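PDB 2HRW: phosphonopyruvate hydrolase, which hydrolyses phosphonopyruvate to pyruvate and phosphate with the help of a divalent metal ion such as cobalt, magnesium or manganese. Local coordinates for residues 20-25 / 37-42; 78-83 / 105-110; 182-187 / 207-212. All blocks are in the same frame, centred on the assembly; numbering follows the deposited sequence.

Contact 1 (20-25 / 37-42); sequences MAAHNP and GGIWGS. With NA (sodium ion), chain B.
Met-20 and Ala-21 pair with Ile-39 and Trp-40 in a buried parallel strand contact. It joins the first two strands of the eight-stranded barrel. Helix 25-34 makes the crossover between them. Met-20 N donates to Gly-38 O at 3.0 Å. Met-20 O accepts from Trp-40 N at 2.7 Å, with the donor well above the carbonyl plane (42° out of it). Beyond this the strands diverge, and the bond from Ala-22 N to Trp-40 O is weak at 3.3 Å. Trp-40 O also receives a weak bond from Ser-42 N across the inverse gamma turn centred on Gly-41.

The two sheet faces differ. Ala-21 and Trp-40 lie on one. The indole has CG anti to its own backbone N (chi1 172°), which, with the ring's own turn, brings CD1 beside Ala-21. Ala-21 CB meets that ring edge near its plane, 3.9 Å from Trp-40 CD1. Ser-42 CA lies over one indole face, offset toward the rim. The six-membered part of the indole packs on Ile-79 and Asp-81 of the next strand. Met-20 and Ile-39 occupy the other face, where both touch Ala-31 of helix 25-34. There the CG2 branch of Ile-39 presses on Ala-22 CB at 3.5 Å, a tight carbon pair.

Where the strands part, a water donates to both Ala-22 O and Ser-42 O. Ser-42 OG turns to Glu-45 N and caps the next helix. His-23 O binds a sodium ion at 2.8 Å, with Ser-49 OG among its other ligands. Trp-40, Gly-41 and Ser-42 are among the substrate-binding residues. The strand bonds probably help fix where this segment starts, and the water links the backbones where direct pairing fades.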
loop_
_atom_site.group_PDB
_atom_site.type_symbol
_atom_site.label_atom_id
_atom_site.label_comp_id
_atom_site.label_asym_id
_atom_site.label_seq_id
_atom_site.Cartn_x
_atom_site.Cartn_y
_atom_site.Cartn_z
ATOM N N MET A 20 -7.981 3.016 -24.516
ATOM C CA MET A 20 -8.790 1.913 -23.980
ATOM C C MET A 20 -8.701 1.813 -22.447
ATOM O O MET A 20 -7.655 2.044 -21.840
ATOM C CB MET A 20 -8.348 0.595 -24.616
ATOM C CG MET A 20 -8.980 -0.641 -24.009
ATOM S SD MET A 20 -10.804 -0.535 -23.782
ATOM C CE MET A 20 -11.405 -0.493 -25.529
ATOM N N ALA A 21 -9.830 1.493 -21.823
ATOM C CA ALA A 21 -9.901 1.351 -20.375
ATOM C C ALA A 21 -9.082 0.132 -19.918
ATOM O O ALA A 21 -8.856 -0.812 -20.681
ATOM C CB ALA A 21 -11.377 1.200 -19.925
ATOM N N ALA A 22 -8.672 0.138 -18.655
ATOM C CA ALA A 22 -7.889 -0.957 -18.136
ATOM C C ALA A 22 -7.966 -0.915 -16.629
ATOM O O ALA A 22 -7.740 0.142 -16.043
ATOM C CB ALA A 22 -6.412 -0.818 -18.615
ATOM N N HIS A 23 -8.302 -2.046 -16.006
ATOM C CA HIS A 23 -8.379 -2.102 -14.549
ATOM C C HIS A 23 -7.172 -2.799 -13.883
ATOM O O HIS A 23 -7.094 -2.882 -12.650
ATOM C CB HIS A 23 -9.686 -2.754 -14.084
ATOM C CG HIS A 23 -9.936 -4.083 -14.699
ATOM N ND1 HIS A 23 -10.362 -4.225 -16.000
ATOM C CD2 HIS A 23 -9.778 -5.336 -14.212
ATOM C CE1 HIS A 23 -10.458 -5.508 -16.293
ATOM N NE2 HIS A 23 -10.107 -6.204 -15.227
ATOM N N ASN A 24 -6.247 -3.304 -14.691
ATOM C CA ASN A 24 -5.016 -3.920 -14.186
ATOM C C ASN A 24 -4.003 -3.914 -15.332
ATOM O O ASN A 24 -4.406 -3.751 -16.481
ATOM C CB ASN A 24 -5.257 -5.344 -13.660
ATOM C CG ASN A 24 -5.869 -6.271 -14.700
ATOM O OD1 ASN A 24 -5.510 -6.233 -15.880
ATOM N ND2 ASN A 24 -6.787 -7.135 -14.255
ATOM N N PRO A 25 -2.684 -4.056 -15.026
ATOM C CA PRO A 25 -1.577 -4.068 -15.988
ATOM C C PRO A 25 -1.681 -5.071 -17.148
ATOM O O PRO A 25 -1.430 -4.703 -18.283
ATOM C CB PRO A 25 -0.344 -4.287 -15.093
ATOM C CG PRO A 25 -0.705 -3.547 -13.868
ATOM C CD PRO A 25 -2.134 -4.042 -13.652
ATOM N N GLY A 37 -3.871 3.776 -28.917
ATOM C CA GLY A 37 -2.846 4.796 -28.780
ATOM C C GLY A 37 -2.400 4.905 -27.338
ATOM O O GLY A 37 -1.219 5.090 -27.067
ATOM N N GLY A 38 -3.355 4.783 -26.418
ATOM C CA GLY A 38 -3.052 4.854 -25.008
ATOM C C GLY A 38 -4.046 4.112 -24.121
ATOM O O GLY A 38 -5.055 3.582 -24.576
ATOM N N ILE A 39 -3.739 4.079 -22.832
ATOM C CA ILE A 39 -4.575 3.431 -21.823
ATOM C C ILE A 39 -5.353 4.489 -21.037
ATOM O O ILE A 39 -4.868 5.621 -20.892
ATOM C CB ILE A 39 -3.686 2.622 -20.817
ATOM C CG1 ILE A 39 -2.787 1.657 -21.598
ATOM C CG2 ILE A 39 -4.539 1.881 -19.784
ATOM C CD1 ILE A 39 -3.515 0.868 -22.663
ATOM N N TRP A 40 -6.541 4.105 -20.553
ATOM C CA TRP A 40 -7.428 4.937 -19.728
ATOM C C TRP A 40 -7.476 4.343 -18.310
ATOM O O TRP A 40 -8.094 3.311 -18.093
ATOM C CB TRP A 40 -8.840 4.929 -20.321
ATOM C CG TRP A 40 -9.944 5.573 -19.511
ATOM C CD1 TRP A 40 -11.222 5.066 -19.316
ATOM C CD2 TRP A 40 -9.928 6.865 -18.859
ATOM N NE1 TRP A 40 -11.986 5.963 -18.588
ATOM C CE2 TRP A 40 -11.225 7.069 -18.296
ATOM C CE3 TRP A 40 -8.954 7.868 -18.699
ATOM C CZ2 TRP A 40 -11.565 8.240 -17.588
ATOM C CZ3 TRP A 40 -9.296 9.030 -17.990
ATOM C CH2 TRP A 40 -10.589 9.206 -17.445
ATOM N N GLY A 41 -6.830 5.000 -17.350
ATOM C CA GLY A 41 -6.825 4.523 -15.975
ATOM C C GLY A 41 -8.115 4.882 -15.265
ATOM O O GLY A 41 -8.125 5.632 -14.293
ATOM N N SER A 42 -9.207 4.302 -15.742
ATOM C CA SER A 42 -10.541 4.550 -15.228
ATOM C C SER A 42 -10.858 4.299 -13.745
ATOM O O SER A 42 -10.600 3.221 -13.189
ATOM C CB SER A 42 -11.546 3.766 -16.066
ATOM O OG SER A 42 -12.839 3.930 -15.536
HETATM NA NA NA B . -7.965 -4.431 -10.438
HETATM O O HOH W 1 -7.748 1.946 -13.406
#

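Contact 2 (78-83 / 105-110); sequences LIADID and SAIVME
The carboxylates of Asp-83 and Glu-110 run alongside each other in one direction, their planes 77° apart. Their nearest oxygens, Asp-83 OD2 and Glu-110 OE1, are 4.2 Å apart. These like charges probably repel, which two waters between the groups may ease. One bridges Asp-83 OD2 and Glu-110 OE2, at 2.8 and 2.7 Å. The other links Asp-83 OD2 with Glu-110 OE1. Arg-155 and Lys-112 reach Glu-110 through long, weak ion pairs. The Asp-81 carboxylate is held at both oxygens. OD1 accepts from Asp-83 N at 2.9 Å, closing an Asx turn, and OD2 accepts from Gly-43 N.

Earlier in the strands the backbones run parallel. Ala-80 N bonds to Ala-106 O, Val-108 N to Ala-80 O and Ile-82 N to Val-108 O. At the carboxyl end, Glu-110 N makes a short bond of 2.6 Å to Asp-83 O. Glu-110 CG sits between its own N and carbonyl carbon (chi1 48°), which lays it 3.2 Å from the same Asp-83 O.

Ile-79, Ala-106 and Val-108 share the sheet face that also carries Asp-81. The CG2 methyls of Ile-79 and Val-108 meet at 3.6 Å. Ile-107 shares the other face with Ala-80. Ile-82 CD1 reaches Ile-107 CD1 at 3.5 Å and also rests on Met-109 CB. Tyr-99 and Val-96 of helix 89-102 pack against this group.

Acidic residues at the carboxyl ends of adjacent barrel strands, Asp-81 being a magnesium ligand, mark the active-site end of a TIM-type barrel in the PEP mutase family.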
loop_
_atom_site.group_PDB
_atom_site.type_symbol
_atom_site.label_atom_id
_atom_site.label_comp_id
_atom_site.label_asym_id
_atom_site.label_seq_id
_atom_site.Cartn_x
_atom_site.Cartn_y
_atom_site.Cartn_z
ATOM N N LEU A 78 -0.397 6.799 -20.739
ATOM C CA LEU A 78 -1.498 6.463 -19.816
ATOM C C LEU A 78 -2.242 7.721 -19.366
ATOM O O LEU A 78 -1.620 8.661 -18.884
ATOM C CB LEU A 78 -0.963 5.746 -18.552
ATOM C CG LEU A 78 -1.907 5.708 -17.349
ATOM C CD1 LEU A 78 -3.074 4.828 -17.653
ATOM C CD2 LEU A 78 -1.204 5.160 -16.129
ATOM N N ILE A 79 -3.567 7.727 -19.485
ATOM C CA ILE A 79 -4.349 8.879 -19.059
ATOM C C ILE A 79 -5.022 8.475 -17.768
ATOM O O ILE A 79 -5.810 7.527 -17.736
ATOM C CB ILE A 79 -5.402 9.244 -20.133
ATOM C CG1 ILE A 79 -4.698 9.489 -21.471
ATOM C CG2 ILE A 79 -6.249 10.432 -19.658
ATOM C CD1 ILE A 79 -5.616 9.878 -22.649
ATOM N N ALA A 80 -4.704 9.165 -16.684
ATOM C CA ALA A 80 -5.280 8.810 -15.390
ATOM C C ALA A 80 -6.549 9.567 -15.043
ATOM O O ALA A 80 -6.620 10.779 -15.213
ATOM C CB ALA A 80 -4.259 9.030 -14.293
ATOM N N ASP A 81 -7.541 8.833 -14.553
ATOM C CA ASP A 81 -8.802 9.407 -14.107
ATOM C C ASP A 81 -8.599 9.782 -12.631
ATOM O O ASP A 81 -8.479 8.898 -11.789
ATOM C CB ASP A 81 -9.893 8.343 -14.230
ATOM C CG ASP A 81 -11.223 8.782 -13.659
ATOM O OD1 ASP A 81 -11.292 9.864 -13.025
ATOM O OD2 ASP A 81 -12.207 8.022 -13.843
ATOM N N ILE A 82 -8.548 11.071 -12.303
ATOM C CA ILE A 82 -8.354 11.474 -10.909
ATOM C C ILE A 82 -9.625 12.098 -10.350
ATOM O O ILE A 82 -9.585 12.796 -9.331
ATOM C CB ILE A 82 -7.210 12.514 -10.731
ATOM C CG1 ILE A 82 -7.511 13.764 -11.549
ATOM C CG2 ILE A 82 -5.876 11.924 -11.161
ATOM C CD1 ILE A 82 -6.502 14.854 -11.379
ATOM N N ASP A 83 -10.742 11.841 -11.025
ATOM C CA ASP A 83 -12.056 12.355 -10.622
ATOM C C ASP A 83 -12.118 13.869 -10.440
ATOM O O ASP A 83 -11.971 14.615 -11.403
ATOM C CB ASP A 83 -12.538 11.661 -9.341
ATOM C CG ASP A 83 -13.123 10.281 -9.609
ATOM O OD1 ASP A 83 -12.504 9.272 -9.201
ATOM O OD2 ASP A 83 -14.207 10.201 -10.240
ATOM N N SER A 105 0.843 10.152 -18.401
ATOM C CA SER A 105 1.184 11.224 -19.341
ATOM C C SER A 105 0.123 12.332 -19.379
ATOM O O SER A 105 0.335 13.384 -19.978
ATOM C CB SER A 105 1.404 10.640 -20.731
ATOM O OG SER A 105 2.449 9.693 -20.657
ATOM N N ALA A 106 -0.997 12.082 -18.700
ATOM C CA ALA A 106 -2.101 13.028 -18.620
ATOM C C ALA A 106 -2.965 12.638 -17.435
ATOM O O ALA A 106 -2.866 11.520 -16.926
ATOM C CB ALA A 106 -2.937 12.961 -19.907
ATOM N N ILE A 107 -3.803 13.561 -16.983
ATOM C CA ILE A 107 -4.750 13.279 -15.906
ATOM C C ILE A 107 -6.054 13.923 -16.343
ATOM O O ILE A 107 -6.026 14.917 -17.054
ATOM C CB ILE A 107 -4.343 13.908 -14.557
ATOM C CG1 ILE A 107 -3.935 15.364 -14.781
ATOM C CG2 ILE A 107 -3.266 13.060 -13.885
ATOM C CD1 ILE A 107 -4.162 16.211 -13.619
ATOM N N VAL A 108 -7.187 13.346 -15.935
ATOM C CA VAL A 108 -8.518 13.870 -16.238
ATOM C C VAL A 108 -9.216 14.231 -14.921
ATOM O O VAL A 108 -9.312 13.407 -13.998
ATOM C CB VAL A 108 -9.372 12.840 -16.974
ATOM C CG1 VAL A 108 -10.789 13.344 -17.102
ATOM C CG2 VAL A 108 -8.767 12.578 -18.362
ATOM N N MET A 109 -9.708 15.461 -14.823
ATOM C CA MET A 109 -10.359 15.907 -13.596
ATOM C C MET A 109 -11.661 16.556 -13.984
ATOM O O MET A 109 -11.716 17.227 -14.995
ATOM C CB MET A 109 -9.440 16.892 -12.891
ATOM C CG MET A 109 -9.934 17.387 -11.582
ATOM S SD MET A 109 -8.625 18.374 -10.848
ATOM C CE MET A 109 -8.632 19.907 -11.900
ATOM N N GLU A 110 -12.713 16.352 -13.193
ATOM C CA GLU A 110 -14.033 16.905 -13.519
ATOM C C GLU A 110 -14.480 17.997 -12.572
ATOM O O GLU A 110 -14.071 18.018 -11.414
ATOM C CB GLU A 110 -15.074 15.778 -13.543
ATOM C CG GLU A 110 -15.013 14.859 -12.330
ATOM C CD GLU A 110 -15.677 13.515 -12.576
ATOM O OE1 GLU A 110 -16.637 13.194 -11.849
ATOM O OE2 GLU A 110 -15.245 12.779 -13.496
HETATM O O HOH W 2 -16.667 10.298 -10.840
HETATM O O HOH W 3 -14.264 10.345 -13.067
#

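Contact 3 (182-187 / 207-212)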
loop_
_atom_site.group_PDB
_atom_site.type_symbol
_atom_site.label_atom_id
_atom_site.label_comp_id
_atom_site.label_asym_id
_atom_site.label_seq_id
_atom_site.Cartn_x
_atom_site.Cartn_y
_atom_site.Cartn_z
ATOM N N ALA A 182 -6.924 20.083 -22.914
ATOM C CA ALA A 182 -7.994 19.443 -23.681
ATOM C C ALA A 182 -9.266 19.419 -22.871
ATOM O O ALA A 182 -9.221 19.543 -21.641
ATOM C CB ALA A 182 -7.595 18.026 -24.080
ATOM N N ILE A 183 -10.404 19.274 -23.543
ATOM C CA ILE A 183 -11.683 19.272 -22.833
ATOM C C ILE A 183 -12.472 18.005 -23.094
ATOM O O ILE A 183 -12.756 17.633 -24.245
ATOM C CB ILE A 183 -12.615 20.489 -23.214
ATOM C CG1 ILE A 183 -12.122 21.775 -22.577
ATOM C CG2 ILE A 183 -14.012 20.279 -22.659
ATOM C CD1 ILE A 183 -10.789 22.139 -22.978
ATOM N N LEU A 184 -12.823 17.342 -22.009
ATOM C CA LEU A 184 -13.618 16.135 -22.082
ATOM C C LEU A 184 -15.015 16.671 -21.820
ATOM O O LEU A 184 -15.258 17.348 -20.815
ATOM C CB LEU A 184 -13.208 15.182 -20.965
ATOM C CG LEU A 184 -13.799 13.789 -20.757
ATOM C CD1 LEU A 184 -15.216 13.678 -21.312
ATOM C CD2 LEU A 184 -12.878 12.809 -21.424
ATOM N N ILE A 185 -15.923 16.413 -22.747
ATOM C CA ILE A 185 -17.294 16.856 -22.577
ATOM C C ILE A 185 -18.126 15.572 -22.610
ATOM O O ILE A 185 -18.022 14.769 -23.520
ATOM C CB ILE A 185 -17.689 17.863 -23.689
ATOM C CG1 ILE A 185 -19.193 18.120 -23.658
ATOM C CG2 ILE A 185 -17.247 17.353 -25.025
ATOM C CD1 ILE A 185 -19.705 18.666 -22.340
ATOM N N HIS A 186 -18.937 15.376 -21.589
ATOM C CA HIS A 186 -19.711 14.165 -21.497
ATOM C C HIS A 186 -21.201 14.397 -21.699
ATOM O O HIS A 186 -21.697 15.478 -21.414
ATOM C CB HIS A 186 -19.425 13.548 -20.126
ATOM C CG HIS A 186 -19.748 12.091 -20.033
ATOM N ND1 HIS A 186 -19.644 11.235 -21.111
ATOM C CD2 HIS A 186 -20.149 11.332 -18.983
ATOM C CE1 HIS A 186 -19.971 10.013 -20.729
ATOM N NE2 HIS A 186 -20.280 10.045 -19.444
ATOM N N SER A 187 -21.907 13.383 -22.204
ATOM C CA SER A 187 -23.358 13.472 -22.424
ATOM C C SER A 187 -24.126 12.220 -21.966
ATOM O O SER A 187 -23.609 11.103 -22.057
ATOM C CB SER A 187 -23.668 13.733 -23.901
ATOM O OG SER A 187 -25.052 13.561 -24.154
ATOM N N PRO A 207 -8.171 20.771 -28.244
ATOM C CA PRO A 207 -8.803 19.512 -28.673
ATOM C C PRO A 207 -9.898 18.991 -27.725
ATOM O O PRO A 207 -9.785 19.155 -26.519
ATOM C CB PRO A 207 -7.627 18.541 -28.714
ATOM C CG PRO A 207 -6.428 19.417 -28.920
ATOM C CD PRO A 207 -6.715 20.605 -28.072
ATOM N N LEU A 208 -10.937 18.353 -28.263
ATOM C CA LEU A 208 -12.000 17.783 -27.428
ATOM C C LEU A 208 -11.806 16.284 -27.227
ATOM O O LEU A 208 -11.150 15.613 -28.032
ATOM C CB LEU A 208 -13.390 18.015 -28.021
ATOM C CG LEU A 208 -13.878 19.451 -28.169
ATOM C CD1 LEU A 208 -15.330 19.464 -28.668
ATOM C CD2 LEU A 208 -13.755 20.150 -26.832
ATOM N N VAL A 209 -12.384 15.767 -26.146
ATOM C CA VAL A 209 -12.278 14.349 -25.791
ATOM C C VAL A 209 -13.662 13.748 -25.657
ATOM O O VAL A 209 -14.527 14.321 -24.994
ATOM C CB VAL A 209 -11.617 14.145 -24.420
ATOM C CG1 VAL A 209 -11.200 12.680 -24.259
ATOM C CG2 VAL A 209 -10.434 15.104 -24.238
ATOM N N LEU A 210 -13.861 12.592 -26.284
ATOM C CA LEU A 210 -15.131 11.886 -26.201
ATOM C C LEU A 210 -14.964 10.521 -25.552
ATOM O O LEU A 210 -13.926 9.857 -25.688
ATOM C CB LEU A 210 -15.744 11.705 -27.593
ATOM C CG LEU A 210 -16.086 13.002 -28.313
ATOM C CD1 LEU A 210 -16.808 12.696 -29.605
ATOM C CD2 LEU A 210 -16.949 13.862 -27.414
ATOM N N VAL A 211 -16.020 10.117 -24.857
ATOM C CA VAL A 211 -16.119 8.828 -24.172
ATOM C C VAL A 211 -17.529 8.409 -24.520
ATOM O O VAL A 211 -18.391 8.387 -23.658
ATOM C CB VAL A 211 -16.013 9.009 -22.636
ATOM C CG1 VAL A 211 -15.952 7.660 -21.952
ATOM C CG2 VAL A 211 -14.784 9.840 -22.298
ATOM N N PRO A 212 -17.774 8.080 -25.799
ATOM C CA PRO A 212 -19.028 7.657 -26.449
ATOM C C PRO A 212 -19.651 6.353 -25.990
ATOM O O PRO A 212 -20.300 5.652 -26.771
ATOM C CB PRO A 212 -18.636 7.591 -27.915
ATOM C CG PRO A 212 -17.248 6.983 -27.813
ATOM C CD PRO A 212 -16.628 7.831 -26.698
HETATM O O HOH W 4 -18.458 11.878 -24.043
#
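Ile-183 N donates to Pro-207 O at 3.0 Å, and Ile-183 O accepts from Val-209 N at 2.7 Å. A longer, weak bond joins Ile-185 N to Val-209 O. Past it the strands spread, and one water takes over. It donates to Ile-185 O, accepts from Val-211 N and lies in the ring plane at the His-186 edge, 3.2 Å from ND1.

Apolar contacts fill both faces. Leu-184 CD2 is pressed against Val-209 CG1 at 3.3 Å, tighter than usual, and meets Val-211 CG2 at 3.6 Å. The leucine's second torsion is off the staggered values (chi2 -27°), consistent with a tight fit here. An alanine in place of Leu-184 is likely to open a gap beside Val-209 CG1 and Val-211 CG2, which would lose this neighbour. On the other face Leu-208 CD2 covers Ile-183 CB at 3.8 Å.

Val-211 O also sits near the plane of the His-186 ring, at its CE1 edge. Strands 182-185 and 208-210 form a beta-alpha-beta unit with helix 193-201. His-186, a substrate-binding residue beside Arg-155, stands just past the strand, as expected at the catalytic end of a TIM-type barrel.

All three contacts are buried and join successive parallel strands of one barrel, each pair through its own crossover helix. Contacts 1 and 2 adjoin: strands 38-41 and 78-81 are neighbours, with probable backbone bonds from Gly-41 N to Ile-79 O and from Ile-79 N to Ile-39 O. Contact 3 stands apart, its nearest atoms about 5 Å from either. The centres of contacts 1 and 2 lie about 6 Å from the chain centre. That of contact 3 lies about 11 Å out, with more partly exposed residues. Contact 1 offers an indole and small residues, contact 2 acids at one end of an aliphatic pairing, contact 3 branched aliphatics with one histidine. Only contact 1 touches a second subunit.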